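Local coordinates for protein inositol monophosphatase (Zymomonas mobilis, PDB 4N81) that probably removes phosphate from phosphomonoesters such as inositol monophosphate with the help of magnesium ions, at residues S4-D9 with L107-R112; S41-A46 with R92-G97; H123-V128 with D186-G191; V169-I174 with L200-G205; G222-D227 with H248-A253. All blocks are in the same frame, centred on the assembly; numbering follows the deposited sequence.

Contact 1 of 5, residues S4-D9 with L107-R112; sequences SAYEDD and LVEDGR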
# COMPACT_ATOMS: atom_id res chain seq x y z
N SER A 4 29.26 -3.01 16.18
CA SER A 4 29.23 -4.18 15.30
C SER A 4 30.59 -4.57 14.75
O SER A 4 31.44 -3.73 14.52
CB SER A 4 28.33 -3.88 14.10
OG SER A 4 28.26 -5.00 13.25
N ALA A 5 30.77 -5.85 14.45
CA ALA A 5 31.92 -6.26 13.68
C ALA A 5 31.82 -5.70 12.25
O ALA A 5 32.82 -5.67 11.52
CB ALA A 5 32.05 -7.77 13.65
N TYR A 6 30.60 -5.33 11.85
CA TYR A 6 30.33 -4.74 10.53
C TYR A 6 30.18 -3.21 10.50
O TYR A 6 29.60 -2.65 9.56
CB TYR A 6 29.05 -5.37 9.92
CG TYR A 6 29.22 -6.84 9.69
CD1 TYR A 6 28.86 -7.76 10.65
CD2 TYR A 6 29.79 -7.29 8.51
CE1 TYR A 6 29.03 -9.11 10.46
CE2 TYR A 6 29.98 -8.64 8.30
CZ TYR A 6 29.59 -9.56 9.29
OH TYR A 6 29.80 -10.92 9.09
N GLU A 7 30.68 -2.53 11.52
CA GLU A 7 30.37 -1.10 11.65
C GLU A 7 30.70 -0.30 10.38
O GLU A 7 29.91 0.55 9.92
CB GLU A 7 31.19 -0.53 12.82
CG GLU A 7 31.07 0.96 13.07
CD GLU A 7 32.07 1.45 14.15
OE1 GLU A 7 32.44 0.64 15.03
OE2 GLU A 7 32.49 2.64 14.10
N ASP A 8 31.86 -0.59 9.77
CA ASP A 8 32.29 0.17 8.59
C ASP A 8 31.37 -0.08 7.39
O ASP A 8 31.00 0.85 6.64
CB ASP A 8 33.71 -0.21 8.19
CG ASP A 8 34.76 0.47 9.05
OD1 ASP A 8 34.45 1.54 9.64
OD2 ASP A 8 35.90 -0.06 9.12
N ASP A 9 30.99 -1.36 7.24
CA ASP A 9 30.07 -1.75 6.18
C ASP A 9 28.68 -1.17 6.40
O ASP A 9 27.97 -0.85 5.42
CB ASP A 9 29.99 -3.28 6.06
CG ASP A 9 31.31 -3.91 5.59
OD1 ASP A 9 31.63 -5.04 6.02
OD2 ASP A 9 31.99 -3.28 4.74
N LEU A 107 24.72 -7.02 2.48
CA LEU A 107 26.05 -7.65 2.39
C LEU A 107 25.85 -9.13 2.75
O LEU A 107 25.17 -9.44 3.73
CB LEU A 107 27.01 -7.03 3.41
CG LEU A 107 28.40 -7.69 3.50
CD1 LEU A 107 29.09 -7.71 2.12
CD2 LEU A 107 29.29 -6.96 4.54
N VAL A 108 26.48 -10.02 1.96
CA VAL A 108 26.21 -11.44 2.01
C VAL A 108 27.58 -12.12 2.15
O VAL A 108 28.50 -11.74 1.44
CB VAL A 108 25.51 -11.88 0.71
CG1 VAL A 108 25.42 -13.37 0.63
CG2 VAL A 108 24.11 -11.29 0.65
N GLU A 109 27.72 -13.05 3.08
CA GLU A 109 28.99 -13.78 3.26
C GLU A 109 28.75 -15.27 3.21
O GLU A 109 27.89 -15.75 3.94
CB GLU A 109 29.61 -13.50 4.63
CG GLU A 109 30.17 -12.12 4.82
CD GLU A 109 30.85 -11.94 6.19
OE1 GLU A 109 30.99 -10.78 6.60
OE2 GLU A 109 31.25 -12.93 6.83
N ASP A 110 29.55 -15.99 2.41
CA ASP A 110 29.33 -17.43 2.21
C ASP A 110 27.86 -17.70 1.84
O ASP A 110 27.24 -18.68 2.30
CB ASP A 110 29.71 -18.17 3.47
CG ASP A 110 31.14 -17.85 3.92
OD1 ASP A 110 31.32 -17.68 5.13
OD2 ASP A 110 32.07 -17.73 3.08
N GLY A 111 27.29 -16.79 1.06
CA GLY A 111 25.96 -16.96 0.53
C GLY A 111 24.88 -16.55 1.53
O GLY A 111 23.71 -16.52 1.14
N ARG A 112 25.24 -16.20 2.77
CA ARG A 112 24.25 -15.76 3.79
C ARG A 112 24.18 -14.23 4.00
O ARG A 112 25.21 -13.64 4.24
CB ARG A 112 24.54 -16.40 5.16
CG ARG A 112 24.52 -17.94 5.16
CD ARG A 112 23.09 -18.53 4.83
NE ARG A 112 23.21 -20.01 4.77
CZ ARG A 112 23.07 -20.76 5.85
NH1 ARG A 112 22.78 -20.16 7.01
NH2 ARG A 112 23.18 -22.07 5.78
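Asp9 and Leu107 make the close, buried end of this contact, while Tyr6 and Glu109 meet nearer the surface. Leu107 sends one branch to the helix side: its CD2 lies 3.4 Å from Asp9 OD1, against a carboxylate that is already engaged, OD1 in a salt bridge with Arg81 and OD2 in one with Arg62. The same methyl lies 4.0 Å from Tyr6 CD2, approaching the ring obliquely; one methyl thus touches both the carboxylate and the phenol. With CG anti to the backbone N (chi1 175°), Leu107 leans out from its strand toward helix 7-24. The strand is the end of 102-109, which returns as 112-120 in a two-residue beta hairpin closed by a type I' turn from Glu109 to Arg112; the N-terminal helix packs beside this hairpin of the seven-stranded sheet. On the approach to that helix Ser4 OG accepts from Tyr6 N at 2.7 Å, an ST turn that runs into the N-cap residue Tyr6. Packing thins toward the turn, where the meeting is polar. Tyr6 OH donates to Glu109 OE1 at 2.8 Å; the oxygen sits at the edge of the phenol ring, yet the hydroxyl reaches it from above the carboxylate, 53° out of its plane. Asp110, past this bond, is exposed and forms a salt bridge with Arg80.

Contact 2 of 5, residues S41-A46 with R92-G97; sequences SPVTKA and RAFIGG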
# COMPACT_ATOMS: atom_id res chain seq x y z
N SER A 41 10.39 4.96 -19.49
CA SER A 41 9.77 5.01 -18.15
C SER A 41 10.68 5.62 -17.05
O SER A 41 11.89 5.37 -17.01
CB SER A 41 9.28 3.63 -17.70
OG SER A 41 10.40 2.83 -17.37
N PRO A 42 10.08 6.42 -16.14
CA PRO A 42 10.83 6.96 -14.99
C PRO A 42 11.45 5.88 -14.09
O PRO A 42 12.56 6.09 -13.56
CB PRO A 42 9.76 7.72 -14.18
CG PRO A 42 8.69 8.06 -15.18
CD PRO A 42 8.69 6.90 -16.18
N VAL A 43 10.77 4.74 -13.93
CA VAL A 43 11.29 3.70 -13.03
C VAL A 43 12.62 3.14 -13.57
O VAL A 43 13.57 2.87 -12.82
CB VAL A 43 10.25 2.56 -12.79
CG1 VAL A 43 10.09 1.67 -14.06
CG2 VAL A 43 10.63 1.71 -11.55
N THR A 44 12.71 3.00 -14.88
CA THR A 44 13.92 2.49 -15.48
C THR A 44 15.06 3.49 -15.34
O THR A 44 16.21 3.11 -15.01
CB THR A 44 13.65 2.15 -16.99
OG1 THR A 44 12.70 1.07 -17.04
CG2 THR A 44 14.92 1.74 -17.65
N LYS A 45 14.76 4.79 -15.54
CA LYS A 45 15.81 5.78 -15.35
C LYS A 45 16.31 5.81 -13.91
O LYS A 45 17.51 5.87 -13.66
CB LYS A 45 15.29 7.20 -15.68
CG LYS A 45 14.95 7.46 -17.13
CD LYS A 45 14.87 8.96 -17.41
CE LYS A 45 14.42 9.25 -18.86
NZ LYS A 45 12.98 8.78 -18.99
N ALA A 46 15.38 5.71 -12.95
CA ALA A 46 15.69 5.79 -11.54
C ALA A 46 16.53 4.58 -11.12
O ALA A 46 17.53 4.72 -10.45
CB ALA A 46 14.37 5.80 -10.72
N ARG A 92 6.52 -2.43 -9.53
CA ARG A 92 5.14 -2.12 -9.96
C ARG A 92 4.42 -1.09 -9.06
O ARG A 92 3.69 -0.21 -9.58
CB ARG A 92 4.34 -3.44 -10.05
CG ARG A 92 5.01 -4.39 -11.07
CD ARG A 92 4.04 -5.30 -11.82
NE ARG A 92 3.58 -6.44 -11.05
CZ ARG A 92 2.51 -6.44 -10.26
NH1 ARG A 92 1.80 -5.33 -10.04
NH2 ARG A 92 2.16 -7.55 -9.61
N ALA A 93 4.69 -1.13 -7.77
CA ALA A 93 4.14 -0.14 -6.87
C ALA A 93 4.71 1.23 -7.19
O ALA A 93 3.99 2.23 -7.16
CB ALA A 93 4.48 -0.46 -5.36
N PHE A 94 5.99 1.28 -7.50
CA PHE A 94 6.58 2.58 -7.87
C PHE A 94 5.92 3.13 -9.13
O PHE A 94 5.58 4.33 -9.24
CB PHE A 94 8.10 2.41 -8.15
CG PHE A 94 8.79 3.70 -8.54
CD1 PHE A 94 8.71 4.16 -9.87
CD2 PHE A 94 9.49 4.44 -7.62
CE1 PHE A 94 9.32 5.33 -10.27
CE2 PHE A 94 10.13 5.64 -8.00
CZ PHE A 94 10.05 6.08 -9.33
N ILE A 95 5.68 2.23 -10.08
CA ILE A 95 5.09 2.64 -11.36
C ILE A 95 3.69 3.18 -11.11
O ILE A 95 3.25 4.17 -11.75
CB ILE A 95 5.04 1.44 -12.32
CG1 ILE A 95 6.44 1.20 -12.92
CG2 ILE A 95 4.03 1.66 -13.50
CD1 ILE A 95 6.57 -0.19 -13.57
N GLY A 96 3.04 2.62 -10.10
CA GLY A 96 1.70 3.06 -9.72
C GLY A 96 1.67 4.27 -8.78
O GLY A 96 0.60 4.69 -8.30
N GLY A 97 2.84 4.85 -8.49
CA GLY A 97 2.85 6.06 -7.68
C GLY A 97 2.69 5.79 -6.19
O GLY A 97 2.29 6.68 -5.43
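Val43 of helix 42-61 packs against Phe94 and Ile95 of helix 91-95, the short helix that starts at the last residue of the DPIDGT metal-binding sequence of the inositol monophosphatase family. The first segment opens with Ser41, the N-cap of its helix: OG accepts from Thr44 N in a weak capping bond of 3.4 Å and is also hydrogen-bonded to Asp39. Pro42 then begins the helix and brings its backbone close to the phenyl ring, with Pro42 C 4.4 Å from Phe94 CE1. Val43 carries most of the contact, because its two methyls fork and each takes one partner. Its CG1 stands between the backbone N and the carbonyl carbon (chi1 72°) and meets the flank of Ile95, 3.9 Å from Ile95 CG1, which leaves CG2 to meet the phenyl ring, 3.5 Å from Phe94 CD1. The methyl comes at the ring obliquely, the two side chains passing one another head to tail. One turn further, Ala46 also faces the second helix, and its side chain touches Ile88 and Phe27. Ile88 is predicted to bind the catalytic magnesium and is touched by Val43 and Phe94 as well, so this apolar cluster backs the probable metal site. Helix 91-95 ends in a Schellman motif at Gly97, and nearer its start Arg92 turns away from helix 42-61, its NH1 forming a salt bridge with OD2 of Asp180 of the second subunit.

Contact 3 of 5, residues H123-V128 with D186-G191; sequences HQERWV and DCYNYG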
# COMPACT_ATOMS: atom_id res chain seq x y z
N HIS A 123 9.17 8.71 2.08
CA HIS A 123 8.82 9.02 3.49
C HIS A 123 9.93 8.94 4.50
O HIS A 123 9.72 9.21 5.69
CB HIS A 123 7.54 8.30 3.89
CG HIS A 123 6.38 8.81 3.08
ND1 HIS A 123 5.53 7.99 2.38
CD2 HIS A 123 6.02 10.09 2.79
CE1 HIS A 123 4.65 8.74 1.72
NE2 HIS A 123 4.94 10.02 1.93
N GLN A 124 11.12 8.63 4.01
CA GLN A 124 12.32 8.56 4.87
C GLN A 124 12.11 7.56 6.02
O GLN A 124 12.15 7.92 7.20
CB GLN A 124 12.67 9.94 5.44
CG GLN A 124 12.50 11.05 4.45
CD GLN A 124 13.67 11.15 3.56
OE1 GLN A 124 14.12 10.16 2.98
NE2 GLN A 124 14.23 12.36 3.47
N GLU A 125 11.88 6.32 5.66
CA GLU A 125 11.76 5.26 6.64
C GLU A 125 12.85 4.27 6.29
O GLU A 125 12.88 3.73 5.16
CB GLU A 125 10.40 4.58 6.44
CG GLU A 125 9.23 5.58 6.59
CD GLU A 125 7.84 4.92 6.40
OE1 GLU A 125 7.01 4.96 7.35
OE2 GLU A 125 7.61 4.39 5.29
N ARG A 126 13.70 3.96 7.27
CA ARG A 126 14.86 3.14 7.02
C ARG A 126 15.01 2.05 8.09
O ARG A 126 15.12 2.36 9.30
CB ARG A 126 16.14 4.00 6.99
CG ARG A 126 17.39 3.16 6.65
CD ARG A 126 18.65 4.04 6.38
NE ARG A 126 18.41 4.91 5.23
CZ ARG A 126 19.31 5.75 4.70
NH1 ARG A 126 20.55 5.84 5.19
NH2 ARG A 126 18.95 6.48 3.65
N TRP A 127 14.96 0.80 7.65
CA TRP A 127 15.20 -0.36 8.51
C TRP A 127 16.65 -0.81 8.31
O TRP A 127 17.08 -0.91 7.17
CB TRP A 127 14.32 -1.52 8.00
CG TRP A 127 12.85 -1.41 8.27
CD1 TRP A 127 12.15 -2.02 9.32
CD2 TRP A 127 11.88 -0.69 7.50
NE1 TRP A 127 10.81 -1.67 9.24
CE2 TRP A 127 10.60 -0.89 8.12
CE3 TRP A 127 11.95 0.14 6.36
CZ2 TRP A 127 9.41 -0.36 7.59
CZ3 TRP A 127 10.76 0.68 5.84
CH2 TRP A 127 9.51 0.43 6.45
N VAL A 128 17.39 -1.09 9.41
CA VAL A 128 18.76 -1.59 9.29
C VAL A 128 18.88 -2.85 10.14
O VAL A 128 18.61 -2.80 11.35
CB VAL A 128 19.77 -0.57 9.84
CG1 VAL A 128 21.21 -1.09 9.61
CG2 VAL A 128 19.55 0.79 9.16
N ASP A 186 5.47 -5.63 -1.41
CA ASP A 186 6.87 -6.11 -1.58
C ASP A 186 7.65 -6.02 -0.26
O ASP A 186 7.12 -6.49 0.81
CB ASP A 186 7.52 -5.31 -2.74
CG ASP A 186 6.59 -5.26 -3.97
OD1 ASP A 186 6.60 -6.25 -4.74
OD2 ASP A 186 5.84 -4.27 -4.09
N CYS A 187 8.82 -5.36 -0.29
CA CYS A 187 9.67 -5.33 0.91
C CYS A 187 8.97 -4.69 2.09
O CYS A 187 9.30 -4.98 3.27
CB CYS A 187 10.99 -4.59 0.67
SG CYS A 187 10.75 -2.88 0.03
N TYR A 188 8.00 -3.82 1.79
CA TYR A 188 7.43 -3.03 2.85
C TYR A 188 6.74 -3.95 3.87
O TYR A 188 6.76 -3.65 5.08
CB TYR A 188 6.38 -2.03 2.30
CG TYR A 188 6.26 -0.82 3.21
CD1 TYR A 188 7.08 0.31 3.02
CD2 TYR A 188 5.34 -0.79 4.24
CE1 TYR A 188 6.96 1.46 3.83
CE2 TYR A 188 5.25 0.33 5.07
CZ TYR A 188 6.06 1.42 4.89
OH TYR A 188 5.91 2.54 5.72
N ASN A 189 6.18 -5.06 3.41
CA ASN A 189 5.47 -5.88 4.43
C ASN A 189 6.42 -6.52 5.41
O ASN A 189 6.07 -6.76 6.58
CB ASN A 189 4.62 -6.97 3.76
CG ASN A 189 3.47 -6.36 2.98
OD1 ASN A 189 2.74 -5.52 3.49
ND2 ASN A 189 3.32 -6.77 1.73
N TYR A 190 7.66 -6.77 4.97
CA TYR A 190 8.65 -7.35 5.87
C TYR A 190 9.09 -6.27 6.85
O TYR A 190 9.36 -6.57 8.02
CB TYR A 190 9.85 -7.90 5.09
CG TYR A 190 9.45 -9.02 4.08
CD1 TYR A 190 8.97 -8.69 2.79
CD2 TYR A 190 9.53 -10.37 4.43
CE1 TYR A 190 8.62 -9.67 1.88
CE2 TYR A 190 9.20 -11.35 3.54
CZ TYR A 190 8.75 -11.00 2.26
OH TYR A 190 8.40 -12.01 1.38
N GLY A 191 9.11 -5.02 6.37
CA GLY A 191 9.43 -3.97 7.32
C GLY A 191 8.29 -3.86 8.33
O GLY A 191 8.57 -3.69 9.56
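Strand 125-128 and helix 187-191 run at 70° to each other with their axes 10.3 Å apart, coming closest in the backbone where Trp127 faces Gly191. The helix belongs to the middle layer of the alpha-beta-alpha-beta-alpha sandwich of this family, between the seven-stranded and the five-stranded sheet. Trp127 fills the gap. Gly191 CA lies over one face of the indole, 3.4 Å from Trp127 CE2, an approach that the missing side chain permits. The indole N-H also turns to this residue, though Trp127 NE1 reaches Gly191 O at 3.0 Å only in a weak, strongly bent bond. The far rim of the six-membered ring points at the face of Tyr188 in a T-shaped stack, centroids 5.4 Å apart and planes at 83°. Tyr188 has CG anti to its backbone N, and this carries the phenol from the helix flank across to Glu125. That carboxylate is divided between partners: OE1 forms a salt bridge with Arg29 of the second subunit, which also hydrogen-bonds the Tyr188 hydroxyl. The buried acid and phenol thus meet a guanidinium from across the dimer, which would probably stabilise the negative charge. At the edge of the phenol, Tyr188 OH donates a short bond of 2.5 Å to the syn side of Glu125 OE2, 27° out of the carboxylate plane.

Contact 4 of 5, residues V169-I174 with L200-G205; sequences VHFDKI and LVVEQG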
# COMPACT_ATOMS: atom_id res chain seq x y z
N VAL A 169 -2.49 -22.20 -4.71
CA VAL A 169 -3.31 -23.06 -3.88
C VAL A 169 -2.75 -23.10 -2.44
O VAL A 169 -3.51 -22.96 -1.47
CB VAL A 169 -3.42 -24.45 -4.49
CG1 VAL A 169 -4.11 -25.47 -3.50
CG2 VAL A 169 -4.15 -24.37 -5.86
N HIS A 170 -1.42 -23.24 -2.30
CA HIS A 170 -0.85 -23.21 -0.94
C HIS A 170 -1.12 -21.88 -0.22
O HIS A 170 -1.46 -21.83 1.02
CB HIS A 170 0.69 -23.40 -1.02
CG HIS A 170 1.10 -24.67 -1.68
ND1 HIS A 170 0.71 -25.91 -1.21
CD2 HIS A 170 1.89 -24.90 -2.76
CE1 HIS A 170 1.24 -26.85 -1.99
NE2 HIS A 170 1.96 -26.27 -2.93
N PHE A 171 -1.03 -20.78 -0.98
CA PHE A 171 -1.27 -19.48 -0.37
C PHE A 171 -2.73 -19.36 0.06
O PHE A 171 -3.05 -18.87 1.15
CB PHE A 171 -0.92 -18.31 -1.29
CG PHE A 171 -1.15 -16.98 -0.59
CD1 PHE A 171 -0.24 -16.56 0.37
CD2 PHE A 171 -2.31 -16.21 -0.83
CE1 PHE A 171 -0.46 -15.38 1.08
CE2 PHE A 171 -2.52 -15.03 -0.12
CZ PHE A 171 -1.61 -14.63 0.85
N ASP A 172 -3.64 -19.82 -0.81
CA ASP A 172 -5.03 -19.69 -0.45
C ASP A 172 -5.38 -20.49 0.81
O ASP A 172 -6.21 -20.06 1.68
CB ASP A 172 -5.89 -20.20 -1.61
CG ASP A 172 -7.30 -19.72 -1.49
OD1 ASP A 172 -7.46 -18.48 -1.52
OD2 ASP A 172 -8.23 -20.55 -1.27
N LYS A 173 -4.72 -21.65 0.94
CA LYS A 173 -5.01 -22.46 2.09
C LYS A 173 -4.56 -21.78 3.38
O LYS A 173 -5.28 -21.83 4.41
CB LYS A 173 -4.35 -23.85 1.96
CG LYS A 173 -5.08 -24.74 0.90
CD LYS A 173 -4.45 -26.11 0.75
CE LYS A 173 -5.32 -27.00 -0.22
NZ LYS A 173 -4.60 -28.33 -0.38
N ILE A 174 -3.36 -21.19 3.37
CA ILE A 174 -3.02 -20.45 4.61
C ILE A 174 -3.82 -19.16 4.84
O ILE A 174 -4.23 -18.85 5.98
CB ILE A 174 -1.51 -20.21 4.79
CG1 ILE A 174 -1.25 -19.47 6.14
CG2 ILE A 174 -0.90 -19.45 3.60
CD1 ILE A 174 0.26 -19.42 6.47
N LEU A 200 2.73 -12.62 9.50
CA LEU A 200 3.28 -13.57 8.51
C LEU A 200 3.37 -12.87 7.16
O LEU A 200 2.50 -12.09 6.80
CB LEU A 200 2.30 -14.77 8.35
CG LEU A 200 2.25 -15.69 9.58
CD1 LEU A 200 1.02 -16.67 9.50
CD2 LEU A 200 3.52 -16.53 9.71
N VAL A 201 4.44 -13.17 6.41
CA VAL A 201 4.45 -12.83 5.01
C VAL A 201 4.84 -14.12 4.28
O VAL A 201 5.79 -14.78 4.68
CB VAL A 201 5.54 -11.77 4.72
CG1 VAL A 201 5.51 -11.40 3.20
CG2 VAL A 201 5.33 -10.51 5.57
N VAL A 202 4.14 -14.45 3.21
CA VAL A 202 4.45 -15.65 2.43
C VAL A 202 4.48 -15.24 0.97
O VAL A 202 3.48 -14.70 0.47
CB VAL A 202 3.36 -16.76 2.63
CG1 VAL A 202 3.60 -17.95 1.65
CG2 VAL A 202 3.39 -17.23 4.10
N GLU A 203 5.61 -15.50 0.30
CA GLU A 203 5.74 -15.15 -1.10
C GLU A 203 6.47 -16.23 -1.86
O GLU A 203 7.20 -17.06 -1.28
CB GLU A 203 6.48 -13.80 -1.27
CG GLU A 203 5.59 -12.63 -0.70
CD GLU A 203 6.14 -11.23 -0.97
OE1 GLU A 203 7.37 -11.04 -0.89
OE2 GLU A 203 5.33 -10.33 -1.23
N GLN A 204 6.34 -16.14 -3.18
CA GLN A 204 7.01 -17.10 -4.06
C GLN A 204 7.50 -16.36 -5.29
O GLN A 204 6.87 -15.37 -5.72
CB GLN A 204 6.00 -18.20 -4.48
CG GLN A 204 6.57 -19.27 -5.43
CD GLN A 204 5.55 -20.35 -5.74
OE1 GLN A 204 4.44 -20.05 -6.12
NE2 GLN A 204 5.91 -21.63 -5.52
N GLY A 205 8.60 -16.84 -5.89
CA GLY A 205 9.09 -16.24 -7.12
C GLY A 205 10.04 -15.08 -6.93
O GLY A 205 10.42 -14.44 -7.90
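Ile174 and Phe171 project from helix 165-175 onto Leu200 and Val202 of strand 200-203, outer helix against five-stranded sheet in the layered sandwich of the inositol monophosphatase fold. Helix and strand run nearly antiparallel, at 163°, with 9.8 Å between their axes, a spacing bridged mainly by apolar side chains. The bump of the helix is the tip of Ile174. Its CG1 is anti to the backbone N (chi1 -178°) and the chain stays extended, which pushes CD1 out to the dip between the two strand side chains, 4.2 Å from Leu200 CD1 and 4.5 Å from Val202 CG2. Ala253 and Met257 of helix 250-257 also touch Ile174. Val202 is the complementary bump, rising from the strand between Ile174 and Phe171. Val201 and Glu203 point to the other face of the sheet, where Val201 packs on helix 187-194. Phe171 sits at the other side of Val202, next to Phe163 of its own chain and Trp161 of the second subunit. Its ring meets the backbone as well as the side chain of Val202: CD1 is 4.3 Å from Val202 CB, and CE1 is 4.0 Å from Val202 O, an oxygen that is hydrogen-bonded to Thr157 OG1.

Contact 5 of 5, residues G222-D227 with H248-A253; sequences GGIMRD and HLIEPA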
# COMPACT_ATOMS: atom_id res chain seq x y z
N GLY A 222 13.71 -10.13 15.94
CA GLY A 222 13.12 -11.18 16.75
C GLY A 222 12.28 -12.16 15.92
O GLY A 222 11.75 -13.15 16.46
N GLY A 223 12.15 -11.90 14.62
CA GLY A 223 11.36 -12.78 13.76
C GLY A 223 12.15 -13.94 13.15
O GLY A 223 13.29 -14.23 13.53
N ILE A 224 11.52 -14.63 12.22
CA ILE A 224 12.21 -15.75 11.59
C ILE A 224 11.85 -15.66 10.11
O ILE A 224 10.73 -15.31 9.75
CB ILE A 224 11.76 -17.11 12.20
CG1 ILE A 224 12.39 -18.31 11.47
CG2 ILE A 224 10.23 -17.29 12.17
CD1 ILE A 224 12.27 -19.61 12.40
N MET A 225 12.82 -15.96 9.25
CA MET A 225 12.57 -15.88 7.83
C MET A 225 13.34 -17.01 7.16
O MET A 225 14.56 -17.13 7.32
CB MET A 225 13.00 -14.50 7.31
CG MET A 225 12.60 -14.29 5.87
SD MET A 225 12.77 -12.52 5.45
CE MET A 225 12.53 -12.72 3.71
N ARG A 226 12.59 -17.90 6.48
CA ARG A 226 13.14 -19.12 5.94
C ARG A 226 12.50 -19.42 4.58
O ARG A 226 11.59 -18.71 4.15
CB ARG A 226 12.76 -20.30 6.86
CG ARG A 226 13.21 -20.17 8.34
CD ARG A 226 14.69 -20.50 8.43
NE ARG A 226 15.26 -20.07 9.70
CZ ARG A 226 15.18 -20.77 10.83
NH1 ARG A 226 14.56 -21.96 10.87
NH2 ARG A 226 15.75 -20.26 11.93
N ASP A 227 12.94 -20.50 3.93
CA ASP A 227 12.15 -21.00 2.80
C ASP A 227 10.99 -21.88 3.27
O ASP A 227 10.74 -21.97 4.48
CB ASP A 227 12.99 -21.67 1.70
CG ASP A 227 13.60 -23.00 2.12
OD1 ASP A 227 14.57 -23.42 1.43
OD2 ASP A 227 13.13 -23.64 3.10
N HIS A 248 6.96 -19.37 17.00
CA HIS A 248 5.91 -20.36 17.31
C HIS A 248 4.92 -20.57 16.12
O HIS A 248 4.24 -21.60 16.05
CB HIS A 248 5.15 -19.89 18.56
CG HIS A 248 4.01 -20.78 18.97
ND1 HIS A 248 4.19 -21.98 19.63
CD2 HIS A 248 2.67 -20.60 18.88
CE1 HIS A 248 3.02 -22.51 19.90
NE2 HIS A 248 2.08 -21.70 19.44
N LEU A 249 4.80 -19.59 15.24
CA LEU A 249 3.83 -19.68 14.16
C LEU A 249 4.39 -20.30 12.90
O LEU A 249 3.62 -20.57 11.96
CB LEU A 249 3.25 -18.27 13.81
CG LEU A 249 1.74 -18.14 14.07
CD1 LEU A 249 1.35 -18.73 15.40
CD2 LEU A 249 1.32 -16.68 13.98
N ILE A 250 5.72 -20.55 12.83
CA ILE A 250 6.15 -21.01 11.52
C ILE A 250 5.67 -22.44 11.23
O ILE A 250 5.25 -22.74 10.13
CB ILE A 250 7.69 -20.81 11.30
CG1 ILE A 250 8.11 -21.34 9.92
CG2 ILE A 250 8.48 -21.54 12.35
CD1 ILE A 250 9.31 -20.53 9.37
N GLU A 251 5.70 -23.34 12.22
CA GLU A 251 5.14 -24.67 11.97
C GLU A 251 3.64 -24.72 11.56
O GLU A 251 3.29 -25.38 10.57
CB GLU A 251 5.42 -25.64 13.13
CG GLU A 251 5.18 -27.10 12.80
CD GLU A 251 3.70 -27.49 12.90
OE1 GLU A 251 3.27 -28.41 12.16
OE2 GLU A 251 2.98 -26.87 13.71
N PRO A 252 2.75 -24.09 12.34
CA PRO A 252 1.36 -24.07 11.88
C PRO A 252 1.14 -23.40 10.55
O PRO A 252 0.30 -23.86 9.80
CB PRO A 252 0.59 -23.32 13.01
CG PRO A 252 1.62 -22.73 13.86
CD PRO A 252 2.91 -23.51 13.70
N ALA A 253 1.89 -22.35 10.24
CA ALA A 253 1.74 -21.70 8.96
C ALA A 253 2.12 -22.64 7.81
O ALA A 253 1.35 -22.80 6.83
CB ALA A 253 2.64 -20.39 8.91
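Ile250 is the residue through which segment 248-253 reaches strand 224-226, touching both Ile224 and Arg226. Just before it, the end of the Leu249 side chain leads away, onto Cys147, but the carbonyl of this residue takes part in the helix: Ala253 N donates to Leu249 O at 3.0 Å. Ile250 then points at the strand and divides its two branches. The short one, CG2, lies 4.3 Å from Ile224 CD1. The long one has CG1 anti to the backbone N (chi1 179°), which carries CD1 out over the strand until it is 4.0 Å from Arg226 CG, the two chains lying roughly perpendicular. The arginine meets the isoleucine with its aliphatic stem, since its chain bends at the second torsion (chi2 -78°) and folds back along its own strand. There the flat guanidinium covers Ile224, whose CD1 sits 3.4 Å from the guanidinium plane, over its centre. Its polar partners are loose: NH1 makes a weak hydrogen bond with Asn230, and NE forms a long, weak ion pair with Glu219. Further on, Ala253 faces Ile242, which Ile250 also touches. The strand is an outermost one of the five-stranded sheet, bonded to 241-244 through Ile224 with Ala244 and Arg226 with Ile242; helix 250-257 lies on one face of this pair, while Met225 points from the other to helix 214-220.

Overall arrangement
Contacts 4 and 5 adjoin on the outer face of the five-stranded sheet, their centres 13 Å apart, with Ile174 CD1 3.5 Å from Ala253 CB. Contact 3 lies behind that sheet and meets both: Tyr190 OH probably hydrogen-bonds Glu203 OE1 at 2.7 Å, and Tyr190 CE2 is 3.6 Å from Met225 CE. Contact 2 touches contact 3 and lies nearest the predicted magnesium site, the side chain of Phe94 being about 4 Å from that of Ile88; Tyr188 of contact 3 is about 7 Å from Asp89, side chain to side chain. Contacts 2, 3 and 4 also touch the second subunit. Contact 1 shares the seven-stranded sheet with contact 3, about 8 Å away at the nearest atoms.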